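1,3-alpha-isomaltosidase (Kribbella flavida DSM 17836, PDB 5X3I) hydrolyses the alpha-1,3-glucosidic linkages of the cyclic tetrasaccharide cyclobis-(1-6)-alpha-nigerosyl inside the cell, releasing isomaltose. Local coordinates at residues 516-521 against 531-536; 174-179 against 258-263; 351-356 against 403-408; 660-665 against 697-702. The protein carries 1 engineered substitution. One frame throughout, in Å; residues are numbered along the deposited sequence.

Contact 1: residues 516-521 against 531-536; sequences VTFSRA and IFWAGD. With GOL (glycerol), chain N.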
# COMPACT_ATOMS: atom_id res chain seq x y z
N VAL A 516 -4.88 16.29 -3.03
CA VAL A 516 -3.87 15.46 -3.62
C VAL A 516 -3.01 14.92 -2.49
O VAL A 516 -2.07 15.55 -2.06
CB VAL A 516 -2.98 16.26 -4.64
CG1 VAL A 516 -1.88 15.40 -5.21
CG2 VAL A 516 -3.83 16.86 -5.76
N THR A 517 -3.25 13.66 -2.15
CA THR A 517 -2.46 12.90 -1.20
C THR A 517 -1.83 11.85 -2.10
O THR A 517 -2.36 11.56 -3.17
CB THR A 517 -3.29 12.25 -0.04
OG1 THR A 517 -4.43 11.59 -0.59
CG2 THR A 517 -3.77 13.30 0.96
N PHE A 518 -0.68 11.35 -1.70
CA PHE A 518 0.04 10.35 -2.45
C PHE A 518 0.40 9.24 -1.45
O PHE A 518 1.28 9.43 -0.62
CB PHE A 518 1.26 11.03 -3.08
CG PHE A 518 2.07 10.18 -4.04
CD1 PHE A 518 3.39 9.91 -3.78
CD2 PHE A 518 1.54 9.74 -5.23
CE1 PHE A 518 4.17 9.17 -4.68
CE2 PHE A 518 2.31 9.00 -6.13
CZ PHE A 518 3.63 8.73 -5.85
N SER A 519 -0.24 8.08 -1.57
CA SER A 519 -0.23 7.05 -0.52
C SER A 519 0.16 5.68 -1.08
O SER A 519 -0.15 5.38 -2.22
CB SER A 519 -1.60 6.92 0.15
OG SER A 519 -2.10 8.15 0.61
N ARG A 520 0.91 4.88 -0.34
CA ARG A 520 1.10 3.47 -0.67
C ARG A 520 0.01 2.55 -0.10
O ARG A 520 -0.36 1.56 -0.72
CB ARG A 520 2.49 3.00 -0.22
CG ARG A 520 2.67 2.82 1.27
CD ARG A 520 4.12 2.56 1.63
NE ARG A 520 4.27 2.29 3.05
CZ ARG A 520 5.41 2.36 3.72
NH1 ARG A 520 6.53 2.74 3.11
NH2 ARG A 520 5.43 2.07 5.01
N ALA A 521 -0.50 2.89 1.08
CA ALA A 521 -1.35 2.00 1.86
C ALA A 521 -2.80 2.39 1.78
O ALA A 521 -3.13 3.56 1.61
CB ALA A 521 -0.90 1.97 3.30
N ILE A 531 -4.03 9.87 -4.51
CA ILE A 531 -3.24 9.14 -5.47
C ILE A 531 -2.49 8.03 -4.73
O ILE A 531 -2.21 8.16 -3.53
CB ILE A 531 -2.25 10.08 -6.19
CG1 ILE A 531 -3.01 11.26 -6.81
CG2 ILE A 531 -1.46 9.36 -7.24
CD1 ILE A 531 -2.12 12.26 -7.47
N PHE A 532 -2.17 6.96 -5.43
CA PHE A 532 -1.52 5.80 -4.84
C PHE A 532 -0.31 5.39 -5.67
O PHE A 532 -0.31 5.53 -6.89
CB PHE A 532 -2.53 4.66 -4.68
CG PHE A 532 -3.65 5.01 -3.74
CD1 PHE A 532 -4.76 5.70 -4.20
CD2 PHE A 532 -3.55 4.74 -2.40
CE1 PHE A 532 -5.74 6.09 -3.35
CE2 PHE A 532 -4.55 5.13 -1.53
CZ PHE A 532 -5.65 5.80 -2.02
N TRP A 533 0.73 4.94 -4.99
CA TRP A 533 1.86 4.36 -5.70
C TRP A 533 2.19 2.99 -5.11
O TRP A 533 1.87 2.70 -3.96
CB TRP A 533 3.08 5.31 -5.66
CG TRP A 533 4.08 5.08 -4.57
CD1 TRP A 533 5.26 4.39 -4.67
CD2 TRP A 533 4.01 5.56 -3.23
NE1 TRP A 533 5.92 4.41 -3.48
CE2 TRP A 533 5.18 5.13 -2.57
CE3 TRP A 533 3.08 6.33 -2.51
CZ2 TRP A 533 5.44 5.42 -1.23
CZ3 TRP A 533 3.34 6.61 -1.18
CH2 TRP A 533 4.51 6.15 -0.55
N ALA A 534 2.85 2.17 -5.91
CA ALA A 534 2.99 0.74 -5.64
C ALA A 534 3.95 0.40 -4.50
O ALA A 534 4.10 -0.76 -4.17
CB ALA A 534 3.43 0.02 -6.90
N GLY A 535 4.61 1.40 -3.92
CA GLY A 535 5.46 1.16 -2.77
C GLY A 535 6.90 0.82 -3.13
O GLY A 535 7.37 1.19 -4.19
N ASP A 536 7.58 0.10 -2.25
CA ASP A 536 9.03 -0.06 -2.34
C ASP A 536 9.45 -1.31 -3.12
O ASP A 536 8.95 -2.40 -2.85
CB ASP A 536 9.65 -0.11 -0.93
CG ASP A 536 9.30 1.10 -0.08
OD1 ASP A 536 8.88 2.13 -0.63
OD2 ASP A 536 9.49 1.04 1.15
C1 GOL N . 7.68 5.93 1.81
O1 GOL N . 8.42 7.11 2.03
C2 GOL N . 8.55 4.86 1.16
O2 GOL N . 7.67 3.93 0.65
C3 GOL N . 9.52 5.51 0.15
O3 GOL N . 8.91 5.97 -1.00
O HOH W 1 -3.69 9.02 -1.34
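Trp533 lies between Phe518 and Arg520, with one face of its indole turned to each. On the first face the phenyl ring of Phe518 is nearly parallel, its plane only 15° from the six-membered ring, but it is slid so far along that the rings barely overlap; Phe518 CZ ends at Trp533 CB, 3.5 Å away. On the other face the aliphatic root of Arg520 takes over: its CB stands 3.8 Å from the centroid of the Trp533 six-membered ring, almost on the normal, a CH-pi contact. Ile531 CG2 meets Phe518 at its ring edge, touching CD2 at 3.6 Å.

These side chains spring from two parallel neighbours of the TIM barrel, strands 517-519 and 531-533, laced by Ile531 N to Thr517 O, Ser519 N to Ile531 O and Trp533 N to Ser519 O. A water takes hydrogen bonds from Thr517 OG1 and Ser519 OG and gives one to Ile531 O; Ser519 OG also bonds Thr470 on the next strand.

From CG to NE the chain of Arg520 runs extended, which carries its guanidinium past the indole to the salt bridge with Glu474, an active-site residue by similarity. Near Trp533 lies Ala471, an engineered replacement of the inferred nucleophile. Arg520 NH1 reaches O2 of a glycerol, probably from the crystallisation liquor, at 3.0 Å, and the same O2 donates to OD1 of Asp536, the inferred proton donor, at 2.5 Å. Asp536 OD2 and Arg520 NH1 form only a long charge pairing. A hydroxyl shared by arginine and acid is consistent with a site that grips sugar hydroxyls.

Contact 2: residues 174-179 against 258-263; sequences GRFRLQ and VEVALG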
# COMPACT_ATOMS: atom_id res chain seq x y z
N GLY A 174 -16.09 -17.12 10.12
CA GLY A 174 -16.92 -17.79 9.14
C GLY A 174 -16.10 -18.25 7.94
O GLY A 174 -15.02 -17.72 7.66
N ARG A 175 -16.65 -19.21 7.21
CA ARG A 175 -16.05 -19.70 5.98
C ARG A 175 -17.13 -20.21 5.02
O ARG A 175 -18.14 -20.76 5.46
CB ARG A 175 -15.04 -20.80 6.28
CG ARG A 175 -14.34 -21.35 5.06
CD ARG A 175 -12.98 -21.93 5.42
NE ARG A 175 -13.08 -23.23 6.07
CZ ARG A 175 -12.06 -23.85 6.65
NH1 ARG A 175 -10.87 -23.28 6.68
NH2 ARG A 175 -12.24 -25.03 7.22
N PHE A 176 -16.93 -20.00 3.72
CA PHE A 176 -17.89 -20.45 2.73
C PHE A 176 -17.27 -20.55 1.35
O PHE A 176 -16.12 -20.19 1.14
CB PHE A 176 -19.10 -19.51 2.70
CG PHE A 176 -18.76 -18.08 2.33
CD1 PHE A 176 -18.41 -17.17 3.31
CD2 PHE A 176 -18.81 -17.66 1.01
CE1 PHE A 176 -18.11 -15.85 2.98
CE2 PHE A 176 -18.51 -16.35 0.68
CZ PHE A 176 -18.16 -15.45 1.66
N ARG A 177 -18.07 -21.02 0.39
CA ARG A 177 -17.57 -21.27 -0.95
C ARG A 177 -18.43 -20.56 -1.97
O ARG A 177 -19.66 -20.60 -1.89
CB ARG A 177 -17.53 -22.77 -1.25
CG ARG A 177 -16.36 -23.54 -0.65
CD ARG A 177 -16.61 -23.91 0.79
NE ARG A 177 -15.56 -24.76 1.34
CZ ARG A 177 -15.47 -25.08 2.63
NH1 ARG A 177 -14.47 -25.85 3.05
NH2 ARG A 177 -16.36 -24.62 3.50
N LEU A 178 -17.79 -19.90 -2.92
CA LEU A 178 -18.51 -19.31 -4.03
C LEU A 178 -18.30 -20.19 -5.24
O LEU A 178 -17.18 -20.58 -5.54
CB LEU A 178 -18.03 -17.88 -4.31
CG LEU A 178 -18.29 -16.83 -3.23
CD1 LEU A 178 -17.62 -15.52 -3.60
CD2 LEU A 178 -19.78 -16.62 -3.05
N GLN A 179 -19.38 -20.49 -5.94
CA GLN A 179 -19.33 -21.37 -7.10
C GLN A 179 -18.72 -20.69 -8.32
O GLN A 179 -19.16 -19.63 -8.74
CB GLN A 179 -20.73 -21.89 -7.44
CG GLN A 179 -20.85 -23.40 -7.42
CD GLN A 179 -20.75 -23.98 -6.02
OE1 GLN A 179 -21.30 -23.42 -5.07
NE2 GLN A 179 -20.06 -25.10 -5.89
N VAL A 258 -13.81 -18.71 0.77
CA VAL A 258 -13.63 -17.43 1.46
C VAL A 258 -13.73 -17.59 2.98
O VAL A 258 -14.75 -18.05 3.48
CB VAL A 258 -14.67 -16.38 1.00
CG1 VAL A 258 -14.45 -15.06 1.72
CG2 VAL A 258 -14.60 -16.18 -0.50
N GLU A 259 -12.68 -17.20 3.69
CA GLU A 259 -12.65 -17.26 5.14
C GLU A 259 -12.62 -15.84 5.71
O GLU A 259 -11.88 -14.98 5.23
CB GLU A 259 -11.44 -18.07 5.63
CG GLU A 259 -11.48 -18.49 7.08
CD GLU A 259 -10.41 -19.52 7.43
OE1 GLU A 259 -10.08 -20.37 6.58
OE2 GLU A 259 -9.88 -19.46 8.55
N VAL A 260 -13.42 -15.62 6.75
CA VAL A 260 -13.67 -14.30 7.30
C VAL A 260 -13.52 -14.22 8.82
O VAL A 260 -14.24 -14.90 9.55
CB VAL A 260 -15.09 -13.83 6.94
CG1 VAL A 260 -15.35 -12.47 7.53
CG2 VAL A 260 -15.28 -13.83 5.44
N ALA A 261 -12.61 -13.38 9.30
CA ALA A 261 -12.51 -13.11 10.73
C ALA A 261 -13.75 -12.37 11.20
O ALA A 261 -14.26 -11.50 10.50
CB ALA A 261 -11.26 -12.31 11.04
N LEU A 262 -14.23 -12.72 12.39
CA LEU A 262 -15.47 -12.16 12.92
C LEU A 262 -15.25 -11.37 14.19
O LEU A 262 -14.28 -11.58 14.90
CB LEU A 262 -16.49 -13.28 13.20
CG LEU A 262 -16.98 -14.11 12.01
CD1 LEU A 262 -17.75 -15.34 12.50
CD2 LEU A 262 -17.86 -13.26 11.12
N GLY A 263 -16.17 -10.45 14.45
CA GLY A 263 -16.26 -9.79 15.74
C GLY A 263 -17.27 -10.53 16.61
O GLY A 263 -17.41 -11.74 16.50
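Val258, the residue most covered here, sets its CB over one face of the Phe176 ring, 3.9 Å from the centroid and 21° off the normal, a CH-pi contact. Phe176 can lie alongside it because chi1 (61°) places CG between its own backbone N and carbonyl carbon, and the ring then runs the same way as the valine. The backbones of this pair exchange two hydrogen bonds, Val258 N to Phe176 O and Phe176 N to Val258 O.

Gly174, with no side chain, makes its contact through backbone alone: it trades a second pair of bonds with Val260, and Leu262 CD1 closes over its N at 3.4 Å. Between the two hydrogen-bonded pairs comes the non-hydrogen-bonded pair of Arg175 and Glu259, whose side chains stand on the other face. There Arg175 NH1 meets Glu259 OE1 at 3.0 Å, from above the carboxylate plane, with the two flat groups 79° apart. Arg175 NE turns instead to Glu163, and Glu259 OE2 to Arg173, so charges alternate across three strands.

The face of Phe176 and Val258 packs on strands 237-241 and 267-274 of a second sheet, the face-to-face layering of the beta-sandwich in the galactose mutarotase-like N-terminal domain of family 31 enzymes.

Contact 3: residues 351-356 against 403-408; sequences AVTEDG and TGQVAA. With SO4 (sulfate ion), chain D.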
# COMPACT_ATOMS: atom_id res chain seq x y z
N ALA A 351 9.62 29.27 19.25
CA ALA A 351 9.36 28.96 20.64
C ALA A 351 8.42 27.76 20.71
O ALA A 351 7.36 27.79 20.12
CB ALA A 351 8.77 30.15 21.36
N VAL A 352 8.82 26.72 21.42
CA VAL A 352 7.99 25.52 21.60
C VAL A 352 6.68 25.85 22.32
O VAL A 352 6.66 26.60 23.28
CB VAL A 352 8.76 24.44 22.41
CG1 VAL A 352 7.83 23.29 22.82
CG2 VAL A 352 9.95 23.91 21.62
N THR A 353 5.57 25.29 21.85
CA THR A 353 4.33 25.45 22.56
C THR A 353 4.19 24.27 23.52
O THR A 353 3.97 23.12 23.10
CB THR A 353 3.11 25.55 21.59
OG1 THR A 353 3.24 24.58 20.55
CG2 THR A 353 3.07 26.92 20.94
N GLU A 354 4.32 24.56 24.82
CA GLU A 354 4.32 23.56 25.88
C GLU A 354 3.02 22.76 25.87
O GLU A 354 2.99 21.62 26.30
CB GLU A 354 4.50 24.20 27.28
CG GLU A 354 5.91 24.71 27.67
CD GLU A 354 6.04 25.07 29.18
OE1 GLU A 354 5.90 26.26 29.55
OE2 GLU A 354 6.31 24.16 30.01
N ASP A 355 1.94 23.38 25.40
CA ASP A 355 0.62 22.75 25.47
C ASP A 355 0.34 21.78 24.32
O ASP A 355 -0.70 21.14 24.29
CB ASP A 355 -0.47 23.82 25.51
CG ASP A 355 -0.47 24.70 24.27
OD1 ASP A 355 0.40 24.54 23.40
OD2 ASP A 355 -1.34 25.58 24.19
N GLY A 356 1.25 21.69 23.37
CA GLY A 356 1.04 20.84 22.21
C GLY A 356 0.10 21.42 21.17
O GLY A 356 -0.42 20.70 20.33
N THR A 403 12.45 16.06 25.15
CA THR A 403 12.18 17.49 25.08
C THR A 403 11.77 17.95 23.69
O THR A 403 11.77 17.18 22.74
CB THR A 403 13.41 18.30 25.48
OG1 THR A 403 14.52 17.93 24.65
CG2 THR A 403 13.77 18.05 26.94
N GLY A 404 11.48 19.24 23.58
CA GLY A 404 11.13 19.86 22.32
C GLY A 404 9.66 19.77 21.98
O GLY A 404 8.86 19.24 22.75
N GLN A 405 9.30 20.32 20.83
CA GLN A 405 7.92 20.28 20.37
C GLN A 405 7.40 18.86 20.22
O GLN A 405 6.25 18.59 20.51
CB GLN A 405 7.78 21.00 19.03
CG GLN A 405 6.34 21.22 18.66
CD GLN A 405 5.68 22.19 19.61
OE1 GLN A 405 6.13 23.33 19.75
NE2 GLN A 405 4.62 21.75 20.28
N VAL A 406 8.27 17.96 19.76
CA VAL A 406 7.85 16.60 19.52
C VAL A 406 7.39 15.92 20.82
O VAL A 406 6.41 15.18 20.82
CB VAL A 406 8.99 15.78 18.85
CG1 VAL A 406 10.22 15.67 19.75
CG2 VAL A 406 8.48 14.41 18.43
N ALA A 407 8.07 16.22 21.93
CA ALA A 407 7.72 15.65 23.23
C ALA A 407 6.47 16.31 23.80
O ALA A 407 5.63 15.64 24.39
CB ALA A 407 8.88 15.78 24.21
N ALA A 408 6.37 17.62 23.61
CA ALA A 408 5.19 18.34 24.05
C ALA A 408 3.94 17.81 23.35
O ALA A 408 2.90 17.65 23.97
CB ALA A 408 5.34 19.83 23.81
S SO4 D . 16.24 14.53 24.15
O1 SO4 D . 14.95 15.12 23.84
O2 SO4 D . 16.79 15.22 25.32
O3 SO4 D . 16.10 13.11 24.43
O4 SO4 D . 17.14 14.71 23.02
O HOH W 2 1.78 19.28 26.01
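Thr353 and Gln405 make the tight part of this contact, the amide of the glutamine meeting the threonine backbone with both its O and its N. Thr353 N donates to Gln405 OE1 at 2.9 Å, in the carbonyl plane and on a lone pair; Gln405 NE2 returns a bond to Thr353 O at 3.2 Å, the acceptor lying 23° out of the amide plane, and adds a weak one to Thr353 OG1. CG of Gln405 is anti to the backbone N (chi1 -169°) and the chain then bends at chi2, which swings the amide from the first turn of the helix toward the loop. Its rotation is fixed from outside as well, since His359 bonds OE1 and Asp409 bonds NE2. Thr353 OG1 in turn holds Ser357 O.

Thr353 O does double duty. Besides Gln405 NE2 it receives Gly356 N, the bond that closes the type I turn 353-356, and the two donors arrive from opposite faces of the carbonyl plane.

Away from this knot the fit is slacker. Val352, at the exposed margin, runs antiparallel to the Gln405 side chain, with CG1 3.5 Å from Gln405 OE1 yet 4.4 Å from Ala408 CB. Ala408 CB rests 3.6 Å from Thr353 O, and a water joins Glu354 O to Ala408 O. Glu354 turns its CB away from the helix, and the residue is exposed.

Helix 404-415, one of the helices of the TIM-barrel domain, follows strand 388-393 of the barrel, and the turn caught on its first residues belongs to the long loop between the short strands 348-349 and 365-366.

Contact 4: residues 660-665 against 697-702; sequences FDHEND and YLPAGE. With SO4 (sulfate ion), chain K.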
# COMPACT_ATOMS: atom_id res chain seq x y z
N PHE A 660 -12.38 -5.75 -19.44
CA PHE A 660 -13.47 -4.80 -19.26
C PHE A 660 -14.24 -4.56 -20.55
O PHE A 660 -15.46 -4.53 -20.57
CB PHE A 660 -12.95 -3.46 -18.73
CG PHE A 660 -12.74 -3.45 -17.24
CD1 PHE A 660 -13.74 -3.02 -16.40
CD2 PHE A 660 -11.56 -3.91 -16.70
CE1 PHE A 660 -13.56 -3.03 -15.04
CE2 PHE A 660 -11.37 -3.92 -15.33
CZ PHE A 660 -12.37 -3.48 -14.50
N ASP A 661 -13.52 -4.45 -21.65
CA ASP A 661 -14.14 -4.21 -22.93
C ASP A 661 -14.30 -5.47 -23.77
O ASP A 661 -15.00 -5.47 -24.71
CB ASP A 661 -13.39 -3.15 -23.73
CG ASP A 661 -13.35 -1.80 -23.05
OD1 ASP A 661 -14.36 -1.35 -22.58
OD2 ASP A 661 -12.29 -1.23 -22.98
N HIS A 662 -13.59 -6.52 -23.43
CA HIS A 662 -13.60 -7.73 -24.21
C HIS A 662 -13.77 -8.99 -23.38
O HIS A 662 -13.02 -9.92 -23.50
CB HIS A 662 -12.32 -7.80 -25.01
CG HIS A 662 -12.01 -6.56 -25.78
ND1 HIS A 662 -12.58 -6.27 -26.99
CD2 HIS A 662 -11.19 -5.52 -25.50
CE1 HIS A 662 -12.14 -5.11 -27.42
NE2 HIS A 662 -11.29 -4.64 -26.54
N GLU A 663 -14.77 -9.02 -22.53
CA GLU A 663 -14.90 -10.09 -21.58
C GLU A 663 -14.91 -11.51 -22.24
O GLU A 663 -14.38 -12.42 -21.65
CB GLU A 663 -16.09 -9.86 -20.66
CG GLU A 663 -17.35 -9.54 -21.40
CD GLU A 663 -18.47 -9.16 -20.51
OE1 GLU A 663 -19.10 -8.17 -20.83
OE2 GLU A 663 -18.71 -9.87 -19.52
N ASN A 664 -15.44 -11.63 -23.47
CA ASN A 664 -15.67 -12.90 -24.14
C ASN A 664 -14.55 -13.32 -25.07
O ASN A 664 -14.66 -14.33 -25.77
CB ASN A 664 -16.99 -12.85 -24.91
CG ASN A 664 -18.18 -12.66 -23.99
OD1 ASN A 664 -18.23 -13.24 -22.90
ND2 ASN A 664 -19.13 -11.84 -24.42
N ASP A 665 -13.47 -12.55 -25.10
CA ASP A 665 -12.29 -12.94 -25.87
C ASP A 665 -11.34 -13.70 -24.96
O ASP A 665 -10.73 -13.11 -24.07
CB ASP A 665 -11.61 -11.71 -26.47
CG ASP A 665 -10.46 -12.08 -27.40
OD1 ASP A 665 -9.94 -13.20 -27.32
OD2 ASP A 665 -10.07 -11.23 -28.22
N TYR A 697 -1.18 -8.39 -28.64
CA TYR A 697 -2.45 -8.93 -29.10
C TYR A 697 -3.49 -7.83 -29.12
O TYR A 697 -3.88 -7.30 -28.08
CB TYR A 697 -2.93 -10.09 -28.22
CG TYR A 697 -4.34 -10.53 -28.56
CD1 TYR A 697 -4.59 -11.29 -29.69
CD2 TYR A 697 -5.41 -10.16 -27.77
CE1 TYR A 697 -5.88 -11.68 -30.02
CE2 TYR A 697 -6.70 -10.55 -28.09
CZ TYR A 697 -6.92 -11.31 -29.22
OH TYR A 697 -8.20 -11.70 -29.53
N LEU A 698 -3.94 -7.50 -30.32
CA LEU A 698 -4.98 -6.50 -30.49
C LEU A 698 -6.33 -7.17 -30.60
O LEU A 698 -6.57 -7.96 -31.50
CB LEU A 698 -4.70 -5.66 -31.73
CG LEU A 698 -3.38 -4.89 -31.77
CD1 LEU A 698 -3.25 -4.14 -33.08
CD2 LEU A 698 -3.31 -3.93 -30.60
N PRO A 699 -7.25 -6.84 -29.69
CA PRO A 699 -8.60 -7.40 -29.71
C PRO A 699 -9.40 -6.86 -30.89
O PRO A 699 -8.85 -6.15 -31.73
CB PRO A 699 -9.19 -6.95 -28.38
CG PRO A 699 -8.46 -5.68 -28.07
CD PRO A 699 -7.07 -5.87 -28.59
N ALA A 700 -10.69 -7.18 -30.93
CA ALA A 700 -11.55 -6.80 -32.04
C ALA A 700 -11.59 -5.29 -32.21
O ALA A 700 -11.42 -4.55 -31.24
CB ALA A 700 -12.94 -7.34 -31.84
N GLY A 701 -11.85 -4.84 -33.43
CA GLY A 701 -11.81 -3.44 -33.80
C GLY A 701 -10.63 -3.08 -34.68
O GLY A 701 -9.83 -3.95 -35.02
N GLU A 702 -10.54 -1.81 -35.07
CA GLU A 702 -9.51 -1.37 -36.01
C GLU A 702 -8.43 -0.54 -35.32
O GLU A 702 -8.73 0.32 -34.51
CB GLU A 702 -10.13 -0.57 -37.15
CG GLU A 702 -11.18 -1.32 -37.94
CD GLU A 702 -11.22 -0.89 -39.39
OE1 GLU A 702 -10.17 -1.00 -40.07
OE2 GLU A 702 -12.29 -0.44 -39.85
S SO4 K . -12.59 1.58 -34.37
O1 SO4 K . -12.54 2.05 -35.74
O2 SO4 K . -12.18 2.68 -33.50
O3 SO4 K . -13.94 1.16 -34.02
O4 SO4 K . -11.68 0.45 -34.20
O HOH W 3 -11.61 -9.50 -29.37
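His662 leads across to Pro699, and its side chain can be traced outward. Its CB points toward the 697-702 segment; chi1 (-51°) sets CG anti to the carbonyl carbon, and chi2 (-82°) turns one face of the imidazole to the proline. CG is 3.9 Å from Pro699 CB, and ND1 comes a little nearer to the same carbon. Farther out, CD2 sits equally close to Pro699 CB and CG, CE1 touches CB at 3.6 Å, and NE2 makes the closest approach, 3.4 Å to Pro699 CG. Pro699 CB therefore stands over the ring centre, 3.5 Å from the centroid, a CH-pi contact, while Asp661 CB covers part of the opposite face.

Both pieces belong to the C-terminal beta domain of the family 31 enzyme: His662 opens a type I turn, 662-665, in the loop after strand 655-656, and Pro699 directly follows strand 693-698.

At the far end of that turn Asp665 and Tyr697 approach from opposite directions. OD2 lies in the plane of the phenol ring, at its edge, with the carboxylate turned 82° against it; the OH to OD2 bond is modelled so short that its length is doubtful. A water donates to Asp665 OD2 and accepts from Ala700 N at 2.9 Å, and Asp665 OD1 takes the backbone N of Glu667.

Overall arrangement
Along the chain the order is contact 2, contact 3, contact 1, contact 4, each closing before the next opens. Contact 1 sits at the middle, its centre about 7 Å from that of the chain, on adjacent strands of the eight-stranded parallel barrel; the centres of the other three lie about 29 to 30 Å from it. Contact 3 belongs to the same TIM-barrel domain but on its periphery. Contact 2 lies in the N-terminal beta-sandwich and contact 4 in the C-terminal domain; their nearest atoms are about 15 Å apart. Contacts 3 and 4, about 60 Å apart between centres, flank the chain's centre on opposite sides. The residues assigned to catalysis, by inference or similarity, lie in the barrel, with beta domains beside it.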